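Local coordinates for protein sifA (Salmonella typhimurium, PDB 3CXB) that acts as a secreted Salmonella effector that binds host PLEKHM2 (SKIP) and is required for endosomal tubulation and the formation of Salmonella-induced filaments, at residues Q85-H90 / I97-D102; I68-K73 / D157-S162; E91-I96 / M147-Y152; K28-K33 / C121-N126. One frame throughout, in Å; residues are numbered along the deposited sequence.

Contact 1: Q85-H90 / I97-D102; sequences QVHNPH and ILRIMD
The guanidinium of Arg99 has a polar atom of 85-90 over each of its faces, His87 NE2 on one and Gln85 OE1 on the other. The imidazole is inclined 61° to the guanidinium, so the two groups cross obliquely; Arg99 NH1 comes 3.7 Å from His87 NE2, and Arg99 NE lies at the ring's edge. In both residues CG sits between the backbone N and the carbonyl carbon (chi1 69° in His87, 48° in Arg99), and the arginine then runs straight to NE. Its NH2 is taken by Glu108 on the next strand, which probably helps to hold the guanidinium. Ile97 CD1 lies 4.0 Å from His87 CE1 and also reaches Pro89 CD at 4.1 Å. On the reverse face Val86 and Leu98 lie side by side, a non-hydrogen-bonded pair turned toward Phe69 and Phe70 of helix 62-75. Two hydrogen-bonded pairs flank it: Arg99 N to Gln85 O is 2.9 Å, Gln85 N to Arg99 O 3.0 Å, and His87 and Ile97 exchange a matching couple. This is the ladder of an antiparallel beta hairpin, whose strand 84-87 is an outermost strand of a five-stranded sheet.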
loop_
_atom_site.group_PDB
_atom_site.type_symbol
_atom_site.label_atom_id
_atom_site.label_comp_id
_atom_site.label_asym_id
_atom_site.label_seq_id
_atom_site.Cartn_x
_atom_site.Cartn_y
_atom_site.Cartn_z
ATOM N N GLN A 85 -7.749 15.340 -7.392
ATOM C CA GLN A 85 -6.968 15.965 -6.332
ATOM C C GLN A 85 -7.063 15.262 -4.979
ATOM O O GLN A 85 -8.109 14.727 -4.627
ATOM C CB GLN A 85 -7.414 17.423 -6.207
ATOM C CG GLN A 85 -7.691 18.078 -7.567
ATOM C CD GLN A 85 -8.580 19.308 -7.477
ATOM O OE1 GLN A 85 -9.648 19.272 -6.870
ATOM N NE2 GLN A 85 -8.146 20.397 -8.094
ATOM N N VAL A 86 -5.962 15.269 -4.233
ATOM C CA VAL A 86 -5.901 14.658 -2.911
ATOM C C VAL A 86 -5.196 15.622 -1.948
ATOM O O VAL A 86 -4.175 16.211 -2.297
ATOM C CB VAL A 86 -5.158 13.263 -2.942
ATOM C CG1 VAL A 86 -4.325 13.126 -4.187
ATOM C CG2 VAL A 86 -4.276 13.100 -1.733
ATOM N N HIS A 87 -5.734 15.777 -0.739
ATOM C CA HIS A 87 -5.146 16.684 0.247
ATOM C C HIS A 87 -5.648 16.347 1.647
ATOM O O HIS A 87 -6.647 15.641 1.792
ATOM C CB HIS A 87 -5.587 18.108 -0.066
ATOM C CG HIS A 87 -7.045 18.337 0.182
ATOM N ND1 HIS A 87 -7.536 18.735 1.409
ATOM C CD2 HIS A 87 -8.126 18.137 -0.610
ATOM C CE1 HIS A 87 -8.857 18.768 1.361
ATOM N NE2 HIS A 87 -9.240 18.410 0.148
ATOM N N ASN A 88 -4.964 16.872 2.664
ATOM C CA ASN A 88 -5.363 16.680 4.058
ATOM C C ASN A 88 -6.027 17.976 4.478
ATOM O O ASN A 88 -5.389 19.026 4.486
ATOM C CB ASN A 88 -4.156 16.449 4.948
ATOM C CG ASN A 88 -3.312 15.319 4.472
ATOM O OD1 ASN A 88 -2.579 15.457 3.494
ATOM N ND2 ASN A 88 -3.417 14.173 5.142
ATOM N N PRO A 89 -7.314 17.924 4.851
ATOM C CA PRO A 89 -7.979 19.163 5.253
ATOM C C PRO A 89 -7.160 19.966 6.257
ATOM O O PRO A 89 -6.774 19.451 7.304
ATOM C CB PRO A 89 -9.309 18.670 5.824
ATOM C CG PRO A 89 -8.956 17.325 6.373
ATOM C CD PRO A 89 -8.106 16.753 5.266
ATOM N N HIS A 90 -6.885 21.222 5.912
ATOM C CA HIS A 90 -6.118 22.113 6.770
ATOM C C HIS A 90 -4.916 21.371 7.339
ATOM O O HIS A 90 -4.605 21.476 8.526
ATOM C CB HIS A 90 -7.011 22.642 7.900
ATOM C CG HIS A 90 -8.221 23.388 7.417
ATOM N ND1 HIS A 90 -9.163 22.819 6.586
ATOM C CD2 HIS A 90 -8.640 24.655 7.648
ATOM C CE1 HIS A 90 -10.110 23.704 6.327
ATOM N NE2 HIS A 90 -9.816 24.826 6.959
ATOM N N ILE A 97 -8.380 13.206 2.045
ATOM C CA ILE A 97 -9.487 13.154 1.096
ATOM C C ILE A 97 -8.992 13.026 -0.335
ATOM O O ILE A 97 -7.972 13.604 -0.691
ATOM C CB ILE A 97 -10.301 14.439 1.195
ATOM C CG1 ILE A 97 -10.602 14.728 2.660
ATOM C CG2 ILE A 97 -11.572 14.316 0.408
ATOM C CD1 ILE A 97 -11.332 16.022 2.881
ATOM N N LEU A 98 -9.709 12.267 -1.152
ATOM C CA LEU A 98 -9.340 12.091 -2.552
ATOM C C LEU A 98 -10.616 12.464 -3.243
ATOM O O LEU A 98 -11.687 12.155 -2.736
ATOM C CB LEU A 98 -8.999 10.626 -2.870
ATOM C CG LEU A 98 -8.059 9.894 -1.902
ATOM C CD1 LEU A 98 -7.820 8.495 -2.392
ATOM C CD2 LEU A 98 -6.748 10.607 -1.793
ATOM N N ARG A 99 -10.520 13.120 -4.389
ATOM C CA ARG A 99 -11.725 13.522 -5.079
ATOM C C ARG A 99 -11.547 13.808 -6.555
ATOM O O ARG A 99 -10.444 14.045 -7.025
ATOM C CB ARG A 99 -12.295 14.752 -4.395
ATOM C CG ARG A 99 -11.252 15.804 -4.142
ATOM C CD ARG A 99 -11.860 17.035 -3.500
ATOM N NE ARG A 99 -10.854 18.082 -3.328
ATOM C CZ ARG A 99 -11.125 19.350 -3.041
ATOM N NH1 ARG A 99 -10.127 20.214 -2.911
ATOM N NH2 ARG A 99 -12.385 19.754 -2.889
ATOM N N ILE A 100 -12.657 13.785 -7.277
ATOM C CA ILE A 100 -12.665 14.060 -8.695
ATOM C C ILE A 100 -13.564 15.273 -8.852
ATOM O O ILE A 100 -14.759 15.181 -8.563
ATOM C CB ILE A 100 -13.295 12.891 -9.489
ATOM C CG1 ILE A 100 -12.549 11.583 -9.195
ATOM C CG2 ILE A 100 -13.261 13.193 -10.987
ATOM C CD1 ILE A 100 -13.125 10.374 -9.912
ATOM N N MET A 101 -13.003 16.395 -9.308
ATOM C CA MET A 101 -13.764 17.638 -9.493
ATOM C C MET A 101 -14.353 17.757 -10.887
ATOM O O MET A 101 -14.215 16.857 -11.702
ATOM C CB MET A 101 -12.869 18.851 -9.247
ATOM C CG MET A 101 -12.240 18.901 -7.879
ATOM S SD MET A 101 -13.470 19.041 -6.601
ATOM C CE MET A 101 -13.703 17.302 -6.222
ATOM N N ASP A 102 -15.007 18.880 -11.161
ATOM C CA ASP A 102 -15.594 19.105 -12.477
ATOM C C ASP A 102 -14.689 20.087 -13.212
ATOM O O ASP A 102 -13.762 20.635 -12.619
ATOM C CB ASP A 102 -17.003 19.695 -12.349
ATOM C CG ASP A 102 -17.853 19.469 -13.597
ATOM O OD1 ASP A 102 -17.405 19.817 -14.713
ATOM O OD2 ASP A 102 -18.978 18.941 -13.464
#

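Contact 2: I68-K73 / D157-S162; sequences IFFELK and DYPLPS
With CG anti to its carbonyl carbon (chi1 -70°), Phe70 carries its ring out from helix 62-75 to the start of strand 158-167, while Lys73, CG anti to the backbone N (chi1 -174°) and extended beyond it, reaches Asp157. Lys73 and Asp157 meet tip to tip in a salt bridge, NZ to OD1 2.8 Å, on the syn lone pair of that oxygen. Tyr152 OH bonds the same OD1, so two partners grip it, and the nearby ammonium would be expected to stabilise the ionised carboxylate. The Phe70 ring is covered on both sides: the backbone O of Asp157 and CA of Tyr158 lie over one face, both toward its rim, and Phe69 CD2 sits over the centre of the other. Asp157 and Tyr158 both face Ser153, a G1 beta bulge where the hairpin turn enters strand 158-167, and the bulge places Asp157 and Tyr158 beside helix 62-75. Phe70 and Tyr158 are inclined 45° with centroids 4.9 Å apart, an oblique pair in which Phe70 CD2 comes 3.3 Å from Tyr158 CD1. Pro159 CD touches Phe70 CE2 at 3.5 Å, approaching obliquely. Beyond the contact, Tyr158 OH bonds Thr66 of helix 62-75, and the tyrosine ring meets His300 of helix 283-303.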
loop_
_atom_site.group_PDB
_atom_site.type_symbol
_atom_site.label_atom_id
_atom_site.label_comp_id
_atom_site.label_asym_id
_atom_site.label_seq_id
_atom_site.Cartn_x
_atom_site.Cartn_y
_atom_site.Cartn_z
ATOM N N ILE A 68 -7.866 2.198 -6.524
ATOM C CA ILE A 68 -8.821 2.408 -7.596
ATOM C C ILE A 68 -8.863 3.842 -8.020
ATOM O O ILE A 68 -9.052 4.160 -9.205
ATOM C CB ILE A 68 -10.227 1.954 -7.196
ATOM C CG1 ILE A 68 -10.191 0.470 -6.797
ATOM C CG2 ILE A 68 -11.172 2.130 -8.372
ATOM C CD1 ILE A 68 -11.503 -0.058 -6.187
ATOM N N PHE A 69 -8.673 4.713 -7.041
ATOM C CA PHE A 69 -8.685 6.133 -7.310
ATOM C C PHE A 69 -7.595 6.445 -8.346
ATOM O O PHE A 69 -7.863 7.059 -9.379
ATOM C CB PHE A 69 -8.423 6.907 -6.021
ATOM C CG PHE A 69 -8.427 8.387 -6.208
ATOM C CD1 PHE A 69 -9.628 9.076 -6.368
ATOM C CD2 PHE A 69 -7.227 9.098 -6.228
ATOM C CE1 PHE A 69 -9.648 10.451 -6.539
ATOM C CE2 PHE A 69 -7.235 10.477 -6.400
ATOM C CZ PHE A 69 -8.460 11.158 -6.557
ATOM N N PHE A 70 -6.371 5.994 -8.077
ATOM C CA PHE A 70 -5.260 6.258 -8.986
ATOM C C PHE A 70 -5.298 5.465 -10.284
ATOM O O PHE A 70 -4.722 5.870 -11.287
ATOM C CB PHE A 70 -3.938 6.078 -8.240
ATOM C CG PHE A 70 -3.696 7.163 -7.229
ATOM C CD1 PHE A 70 -3.269 8.422 -7.630
ATOM C CD2 PHE A 70 -3.982 6.963 -5.890
ATOM C CE1 PHE A 70 -3.169 9.467 -6.715
ATOM C CE2 PHE A 70 -3.880 8.022 -4.964
ATOM C CZ PHE A 70 -3.466 9.263 -5.377
ATOM N N GLU A 71 -5.985 4.335 -10.285
ATOM C CA GLU A 71 -6.080 3.596 -11.530
ATOM C C GLU A 71 -6.933 4.495 -12.429
ATOM O O GLU A 71 -6.725 4.585 -13.634
ATOM C CB GLU A 71 -6.746 2.229 -11.303
ATOM C CG GLU A 71 -5.769 1.117 -10.864
ATOM C CD GLU A 71 -6.455 -0.182 -10.423
ATOM O OE1 GLU A 71 -7.384 -0.640 -11.134
ATOM O OE2 GLU A 71 -6.052 -0.753 -9.376
ATOM N N LEU A 72 -7.893 5.182 -11.829
ATOM C CA LEU A 72 -8.737 6.068 -12.602
ATOM C C LEU A 72 -7.899 7.246 -13.091
ATOM O O LEU A 72 -7.895 7.566 -14.277
ATOM C CB LEU A 72 -9.909 6.570 -11.750
ATOM C CG LEU A 72 -10.985 5.520 -11.452
ATOM C CD1 LEU A 72 -11.839 5.958 -10.284
ATOM C CD2 LEU A 72 -11.856 5.297 -12.708
ATOM N N LYS A 73 -7.181 7.881 -12.171
ATOM C CA LYS A 73 -6.361 9.025 -12.523
ATOM C C LYS A 73 -5.401 8.640 -13.642
ATOM O O LYS A 73 -5.269 9.348 -14.640
ATOM C CB LYS A 73 -5.588 9.504 -11.309
ATOM C CG LYS A 73 -4.828 10.788 -11.552
ATOM C CD LYS A 73 -4.043 11.184 -10.313
ATOM C CE LYS A 73 -3.083 12.323 -10.580
ATOM N NZ LYS A 73 -2.152 12.469 -9.421
ATOM N N ASP A 157 3.364 9.628 -6.640
ATOM C CA ASP A 157 2.011 9.920 -7.121
ATOM C C ASP A 157 1.038 8.991 -6.405
ATOM O O ASP A 157 0.278 8.240 -7.013
ATOM C CB ASP A 157 1.913 9.738 -8.620
ATOM C CG ASP A 157 0.560 10.105 -9.146
ATOM O OD1 ASP A 157 -0.235 10.711 -8.396
ATOM O OD2 ASP A 157 0.286 9.792 -10.316
ATOM N N TYR A 158 1.073 9.066 -5.084
ATOM C CA TYR A 158 0.242 8.229 -4.253
ATOM C C TYR A 158 0.457 8.696 -2.829
ATOM O O TYR A 158 1.499 9.278 -2.523
ATOM C CB TYR A 158 0.729 6.793 -4.350
ATOM C CG TYR A 158 -0.309 5.769 -3.980
ATOM C CD1 TYR A 158 -1.277 5.372 -4.904
ATOM C CD2 TYR A 158 -0.301 5.163 -2.728
ATOM C CE1 TYR A 158 -2.208 4.387 -4.597
ATOM C CE2 TYR A 158 -1.227 4.172 -2.406
ATOM C CZ TYR A 158 -2.181 3.785 -3.349
ATOM O OH TYR A 158 -3.093 2.783 -3.064
ATOM N N PRO A 159 -0.513 8.465 -1.931
ATOM C CA PRO A 159 -0.248 8.922 -0.567
ATOM C C PRO A 159 0.728 7.959 0.094
ATOM O O PRO A 159 0.707 6.755 -0.174
ATOM C CB PRO A 159 -1.631 8.916 0.074
ATOM C CG PRO A 159 -2.363 7.884 -0.692
ATOM C CD PRO A 159 -1.927 8.103 -2.101
ATOM N N LEU A 160 1.611 8.489 0.932
ATOM C CA LEU A 160 2.581 7.634 1.600
ATOM C C LEU A 160 2.603 7.945 3.088
ATOM O O LEU A 160 2.263 9.062 3.512
ATOM C CB LEU A 160 3.985 7.819 0.982
ATOM C CG LEU A 160 4.899 8.999 1.371
ATOM C CD1 LEU A 160 4.085 10.300 1.453
ATOM C CD2 LEU A 160 5.556 8.739 2.718
ATOM N N PRO A 161 3.011 6.963 3.902
ATOM C CA PRO A 161 3.092 7.085 5.359
ATOM C C PRO A 161 3.737 8.400 5.821
ATOM O O PRO A 161 4.956 8.516 5.826
ATOM C CB PRO A 161 3.930 5.866 5.748
ATOM C CG PRO A 161 3.581 4.887 4.710
ATOM C CD PRO A 161 3.613 5.697 3.463
ATOM N N SER A 162 2.943 9.393 6.213
ATOM C CA SER A 162 3.546 10.651 6.659
ATOM C C SER A 162 3.963 10.625 8.127
ATOM O O SER A 162 5.090 10.993 8.444
ATOM C CB SER A 162 2.611 11.835 6.407
ATOM O OG SER A 162 1.498 11.802 7.262
#

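Contact 3: E91-I96 / M147-Y152; sequences ENDATI and MIKRRY
Arg151 is drawn to two carboxylates without pointing an N-H at either. The Asp93 carboxylate lies almost parallel to the guanidinium, the planes 7° apart, and its OD1 hovers over one face, 3.3 Å from Arg151 NH1. Glu91 adds a long pair, OE2 to Arg151 NH2 3.7 Å, also well out of the plane and from a poorly ordered residue. The network therefore rests on charge alone, because no N-H of Arg151 points at either carboxylate. What fixes Asp93 comes from the next strand: Ser162 OG bonds OD1 and Thr163 OG1 bonds OD2, probably setting the carboxylate's rotation. Lys149 meets the turn with its aliphatic part, extended beyond CG, so that its CB lies 3.2 Å from Asp93 OD2 and its CD 3.4 Å from Ala94 CA. Its NZ ends 5.3 Å from Asp93 OD2, too far for a salt bridge, though the opposite charges probably still attract. The turn is type I, from Asn92 to Thr95, closed by Thr95 N to Asn92 O at 2.8 Å. Farther on, Ile96 CD1 packs on the backbone at Arg150 O, 3.6 Å away. The loop between strands 84-87 and 96-101 thus lies against strand 145-153, an outermost strand of the three-stranded sheet; Asn88 ND2 bonds both Thr95 O and Arg150 O, and helix 283-303 meets that strand through Ile148 and Arg150.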
loop_
_atom_site.group_PDB
_atom_site.type_symbol
_atom_site.label_atom_id
_atom_site.label_comp_id
_atom_site.label_asym_id
_atom_site.label_seq_id
_atom_site.Cartn_x
_atom_site.Cartn_y
_atom_site.Cartn_z
ATOM N N GLU A 91 -4.252 20.615 6.470
ATOM C CA GLU A 91 -3.081 19.829 6.835
ATOM C C GLU A 91 -3.289 18.960 8.070
ATOM O O GLU A 91 -2.344 18.666 8.808
ATOM C CB GLU A 91 -1.871 20.743 7.029
ATOM C CG GLU A 91 -1.441 21.455 5.750
ATOM C CD GLU A 91 0.043 21.306 5.464
ATOM O OE1 GLU A 91 0.517 21.894 4.469
ATOM O OE2 GLU A 91 0.733 20.599 6.233
ATOM N N ASN A 92 -4.538 18.551 8.281
ATOM C CA ASN A 92 -4.896 17.695 9.406
ATOM C C ASN A 92 -4.545 16.255 9.040
ATOM O O ASN A 92 -5.359 15.512 8.493
ATOM C CB ASN A 92 -6.392 17.803 9.710
ATOM C CG ASN A 92 -6.806 16.975 10.917
ATOM O OD1 ASN A 92 -7.996 16.852 11.226
ATOM N ND2 ASN A 92 -5.823 16.406 11.612
ATOM N N ASP A 93 -3.316 15.883 9.351
ATOM C CA ASP A 93 -2.789 14.561 9.072
ATOM C C ASP A 93 -3.728 13.394 9.434
ATOM O O ASP A 93 -3.731 12.348 8.776
ATOM C CB ASP A 93 -1.471 14.426 9.816
ATOM C CG ASP A 93 -0.608 13.357 9.250
ATOM O OD1 ASP A 93 -0.543 13.261 8.010
ATOM O OD2 ASP A 93 0.014 12.625 10.037
ATOM N N ALA A 94 -4.519 13.570 10.488
ATOM C CA ALA A 94 -5.436 12.526 10.930
ATOM C C ALA A 94 -6.411 12.113 9.834
ATOM O O ALA A 94 -6.939 11.002 9.851
ATOM C CB ALA A 94 -6.209 12.993 12.161
ATOM N N THR A 95 -6.644 13.001 8.879
ATOM C CA THR A 95 -7.574 12.708 7.809
ATOM C C THR A 95 -6.999 13.027 6.418
ATOM O O THR A 95 -6.066 13.834 6.283
ATOM C CB THR A 95 -8.894 13.489 8.046
ATOM O OG1 THR A 95 -9.610 13.646 6.813
ATOM C CG2 THR A 95 -8.593 14.854 8.627
ATOM N N ILE A 96 -7.527 12.354 5.395
ATOM C CA ILE A 96 -7.110 12.591 4.015
ATOM C C ILE A 96 -8.304 12.387 3.088
ATOM O O ILE A 96 -9.147 11.518 3.319
ATOM C CB ILE A 96 -5.916 11.692 3.595
ATOM C CG1 ILE A 96 -5.526 12.013 2.152
ATOM C CG2 ILE A 96 -6.257 10.250 3.779
ATOM C CD1 ILE A 96 -4.162 11.531 1.769
ATOM N N MET A 147 -1.286 3.312 14.502
ATOM C CA MET A 147 -1.819 3.532 13.166
ATOM C C MET A 147 -0.806 4.329 12.364
ATOM O O MET A 147 0.213 4.774 12.891
ATOM C CB MET A 147 -3.121 4.318 13.225
ATOM C CG MET A 147 -2.900 5.732 13.695
ATOM S SD MET A 147 -4.114 6.889 13.078
ATOM C CE MET A 147 -5.165 7.043 14.597
ATOM N N ILE A 148 -1.102 4.521 11.088
ATOM C CA ILE A 148 -0.221 5.263 10.214
ATOM C C ILE A 148 -1.036 6.258 9.432
ATOM O O ILE A 148 -1.893 5.865 8.644
ATOM C CB ILE A 148 0.487 4.352 9.187
ATOM C CG1 ILE A 148 1.390 3.348 9.889
ATOM C CG2 ILE A 148 1.332 5.189 8.241
ATOM C CD1 ILE A 148 2.065 2.398 8.919
ATOM N N LYS A 149 -0.776 7.540 9.664
ATOM C CA LYS A 149 -1.455 8.597 8.933
ATOM C C LYS A 149 -0.660 8.812 7.654
ATOM O O LYS A 149 0.460 8.310 7.520
ATOM C CB LYS A 149 -1.522 9.873 9.769
ATOM C CG LYS A 149 -2.460 9.731 10.955
ATOM C CD LYS A 149 -2.506 10.976 11.828
ATOM C CE LYS A 149 -3.338 10.732 13.094
ATOM N NZ LYS A 149 -3.327 11.887 14.042
ATOM N N ARG A 150 -1.234 9.528 6.696
ATOM C CA ARG A 150 -0.515 9.729 5.449
ATOM C C ARG A 150 -0.985 10.924 4.634
ATOM O O ARG A 150 -2.132 11.335 4.731
ATOM C CB ARG A 150 -0.618 8.459 4.611
ATOM C CG ARG A 150 -2.042 8.134 4.168
ATOM C CD ARG A 150 -2.185 6.682 3.707
ATOM N NE ARG A 150 -2.656 5.794 4.770
ATOM C CZ ARG A 150 -2.132 4.600 5.028
ATOM N NH1 ARG A 150 -2.626 3.852 6.007
ATOM N NH2 ARG A 150 -1.102 4.159 4.314
ATOM N N ARG A 151 -0.075 11.474 3.831
ATOM C CA ARG A 151 -0.368 12.631 2.980
ATOM C C ARG A 151 0.196 12.366 1.579
ATOM O O ARG A 151 1.187 11.660 1.427
ATOM C CB ARG A 151 0.239 13.899 3.588
ATOM C CG ARG A 151 1.760 13.882 3.689
ATOM C CD ARG A 151 2.314 15.169 4.322
ATOM N NE ARG A 151 2.075 15.237 5.766
ATOM C CZ ARG A 151 1.234 16.080 6.358
ATOM N NH1 ARG A 151 1.098 16.057 7.675
ATOM N NH2 ARG A 151 0.532 16.949 5.637
ATOM N N TYR A 152 -0.454 12.919 0.562
ATOM C CA TYR A 152 -0.051 12.720 -0.825
ATOM C C TYR A 152 1.410 13.020 -1.120
ATOM O O TYR A 152 1.932 14.049 -0.702
ATOM C CB TYR A 152 -0.921 13.583 -1.725
ATOM C CG TYR A 152 -0.566 13.501 -3.185
ATOM C CD1 TYR A 152 -0.955 12.408 -3.954
ATOM C CD2 TYR A 152 0.151 14.517 -3.799
ATOM C CE1 TYR A 152 -0.648 12.325 -5.302
ATOM C CE2 TYR A 152 0.472 14.445 -5.148
ATOM C CZ TYR A 152 0.065 13.344 -5.897
ATOM O OH TYR A 152 0.362 13.282 -7.239
#

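Contact 4: K28-K33 / C121-N126; sequences KVLWEK and CEVMGN
Val123 O is gripped by two N-H donors of one residue, the backbone N of Asn126 at 3.1 Å and its side-chain ND2 at 2.6 Å. ND2 arrives nearly along the C=O axis, though the bond is bent to 138° at the hydrogen. The backbone bond, Asn126 N to Val123 O, closes a type I' turn from Val123 to Asn126, in which Gly125 has the positive phi of the turn; ND2 adds a second hold. The turn directs Met124 toward helix 25-34, and the contact across is largely apolar and hangs on this side chain, folded at chi2 (-49°) and chi3 (-56°). Its CG meets Val29 CG1 tip to tip at 4.2 Å, its SD lies 4.1 Å from Leu30 CD1, and its CE passes beside the extended lysine chain, 3.6 Å from Lys33 NZ. One step deeper, Leu30 and Val123 cross at about a right angle, CD2 to CG1 4.1 Å. Trp26, earlier on the helix, also touches Met124, while Leu54 of helix 42-54 touches Val123. Residues 29, 30 and 33 lie one and then three positions apart, so one side of the helix does the touching. The arrangement is that of a beta hairpin with a two-residue type I' turn, joining strands 118-123 and 126-132, its tip packed against a helix.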
loop_
_atom_site.group_PDB
_atom_site.type_symbol
_atom_site.label_atom_id
_atom_site.label_comp_id
_atom_site.label_asym_id
_atom_site.label_seq_id
_atom_site.Cartn_x
_atom_site.Cartn_y
_atom_site.Cartn_z
ATOM N N LYS A 28 -24.990 6.306 -13.764
ATOM C CA LYS A 28 -25.179 6.852 -15.114
ATOM C C LYS A 28 -24.940 8.358 -15.169
ATOM O O LYS A 28 -24.439 8.882 -16.165
ATOM C CB LYS A 28 -26.586 6.557 -15.647
ATOM C CG LYS A 28 -26.776 5.137 -16.065
ATOM C CD LYS A 28 -28.166 4.905 -16.580
ATOM C CE LYS A 28 -28.400 3.412 -16.826
ATOM N NZ LYS A 28 -29.765 3.117 -17.365
ATOM N N VAL A 29 -25.308 9.053 -14.101
ATOM C CA VAL A 29 -25.098 10.484 -14.050
ATOM C C VAL A 29 -23.605 10.759 -13.851
ATOM O O VAL A 29 -23.069 11.722 -14.387
ATOM C CB VAL A 29 -25.940 11.135 -12.906
ATOM C CG1 VAL A 29 -25.687 10.427 -11.619
ATOM C CG2 VAL A 29 -25.591 12.603 -12.745
ATOM N N LEU A 30 -22.924 9.902 -13.101
ATOM C CA LEU A 30 -21.504 10.120 -12.859
ATOM C C LEU A 30 -20.715 9.777 -14.096
ATOM O O LEU A 30 -19.780 10.481 -14.465
ATOM C CB LEU A 30 -20.999 9.258 -11.703
ATOM C CG LEU A 30 -19.472 9.277 -11.598
ATOM C CD1 LEU A 30 -18.993 10.701 -11.392
ATOM C CD2 LEU A 30 -19.019 8.425 -10.464
ATOM N N TRP A 31 -21.110 8.686 -14.739
ATOM C CA TRP A 31 -20.415 8.236 -15.925
ATOM C C TRP A 31 -20.567 9.208 -17.075
ATOM O O TRP A 31 -19.624 9.429 -17.836
ATOM C CB TRP A 31 -20.909 6.858 -16.343
ATOM C CG TRP A 31 -20.141 6.311 -17.499
ATOM C CD1 TRP A 31 -20.620 6.051 -18.750
ATOM C CD2 TRP A 31 -18.743 6.010 -17.531
ATOM N NE1 TRP A 31 -19.609 5.611 -19.562
ATOM C CE2 TRP A 31 -18.444 5.573 -18.838
ATOM C CE3 TRP A 31 -17.711 6.071 -16.582
ATOM C CZ2 TRP A 31 -17.156 5.198 -19.223
ATOM C CZ3 TRP A 31 -16.432 5.702 -16.966
ATOM C CH2 TRP A 31 -16.168 5.270 -18.276
ATOM N N GLU A 32 -21.754 9.794 -17.202
ATOM C CA GLU A 32 -22.001 10.744 -18.269
ATOM C C GLU A 32 -21.170 11.996 -18.073
ATOM O O GLU A 32 -21.018 12.792 -18.989
ATOM C CB GLU A 32 -23.476 11.125 -18.321
ATOM C CG GLU A 32 -23.978 11.366 -19.731
ATOM C CD GLU A 32 -23.667 10.197 -20.647
ATOM O OE1 GLU A 32 -23.968 9.043 -20.256
ATOM O OE2 GLU A 32 -23.124 10.431 -21.751
ATOM N N LYS A 33 -20.620 12.177 -16.883
ATOM C CA LYS A 33 -19.818 13.360 -16.633
ATOM C C LYS A 33 -18.322 13.075 -16.593
ATOM O O LYS A 33 -17.510 13.981 -16.788
ATOM C CB LYS A 33 -20.252 14.011 -15.317
ATOM C CG LYS A 33 -21.692 14.524 -15.342
ATOM C CD LYS A 33 -22.071 15.297 -14.087
ATOM C CE LYS A 33 -23.487 15.852 -14.222
ATOM N NZ LYS A 33 -23.906 16.686 -13.059
ATOM N N CYS A 121 -17.378 7.511 1.027
ATOM C CA CYS A 121 -17.327 7.913 -0.358
ATOM C C CYS A 121 -18.649 8.523 -0.766
ATOM O O CYS A 121 -19.709 7.965 -0.462
ATOM C CB CYS A 121 -17.028 6.712 -1.254
ATOM S SG CYS A 121 -16.823 7.180 -2.997
ATOM N N GLU A 122 -18.587 9.665 -1.449
ATOM C CA GLU A 122 -19.781 10.355 -1.945
ATOM C C GLU A 122 -19.777 10.388 -3.478
ATOM O O GLU A 122 -18.723 10.478 -4.108
ATOM C CB GLU A 122 -19.855 11.771 -1.384
ATOM C CG GLU A 122 -20.101 11.818 0.108
ATOM C CD GLU A 122 -20.029 13.219 0.663
ATOM O OE1 GLU A 122 -20.856 14.078 0.269
ATOM O OE2 GLU A 122 -19.132 13.461 1.499
ATOM N N VAL A 123 -20.955 10.292 -4.076
ATOM C CA VAL A 123 -21.072 10.297 -5.522
ATOM C C VAL A 123 -22.057 11.369 -5.904
ATOM O O VAL A 123 -23.261 11.208 -5.697
ATOM C CB VAL A 123 -21.608 8.966 -6.058
ATOM C CG1 VAL A 123 -21.804 9.071 -7.559
ATOM C CG2 VAL A 123 -20.646 7.833 -5.726
ATOM N N MET A 124 -21.536 12.456 -6.470
ATOM C CA MET A 124 -22.351 13.598 -6.883
ATOM C C MET A 124 -22.928 14.278 -5.657
ATOM O O MET A 124 -23.925 14.989 -5.742
ATOM C CB MET A 124 -23.492 13.153 -7.811
ATOM C CG MET A 124 -23.047 12.449 -9.108
ATOM S SD MET A 124 -21.753 13.337 -10.015
ATOM C CE MET A 124 -22.578 14.941 -10.227
ATOM N N GLY A 125 -22.291 14.044 -4.513
ATOM C CA GLY A 125 -22.731 14.639 -3.265
ATOM C C GLY A 125 -23.510 13.661 -2.413
ATOM O O GLY A 125 -23.864 13.989 -1.291
ATOM N N ASN A 126 -23.774 12.464 -2.931
ATOM C CA ASN A 126 -24.533 11.446 -2.196
ATOM C C ASN A 126 -23.629 10.518 -1.387
ATOM O O ASN A 126 -22.640 10.004 -1.896
ATOM C CB ASN A 126 -25.352 10.630 -3.183
ATOM C CG ASN A 126 -26.199 11.504 -4.066
ATOM O OD1 ASN A 126 -27.154 12.126 -3.600
ATOM N ND2 ASN A 126 -25.840 11.585 -5.348
#

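Contact 2 is the buried one, contacts 1 and 4 are partly buried, and contact 3 lies at the surface. Contacts 1 and 4 both belong to the five-stranded sheet, but contact 1 is a backbone ladder within it, whereas contact 4 brings a helix to it through apolar side chains. Contacts 2 and 3 each use one of the neighbouring strands 158-167 and 145-153, and Tyr152 bonds Asp157 and Asp93 bonds Ser162 between them. Their chemistry follows depth: aromatic packing with one direct salt bridge at its margin, against a looser charge network outside. Phe69 of contact 2 packs on the strand of contact 1, and Asn88 ties contact 1 to contact 3; contact 4 touches none of the others.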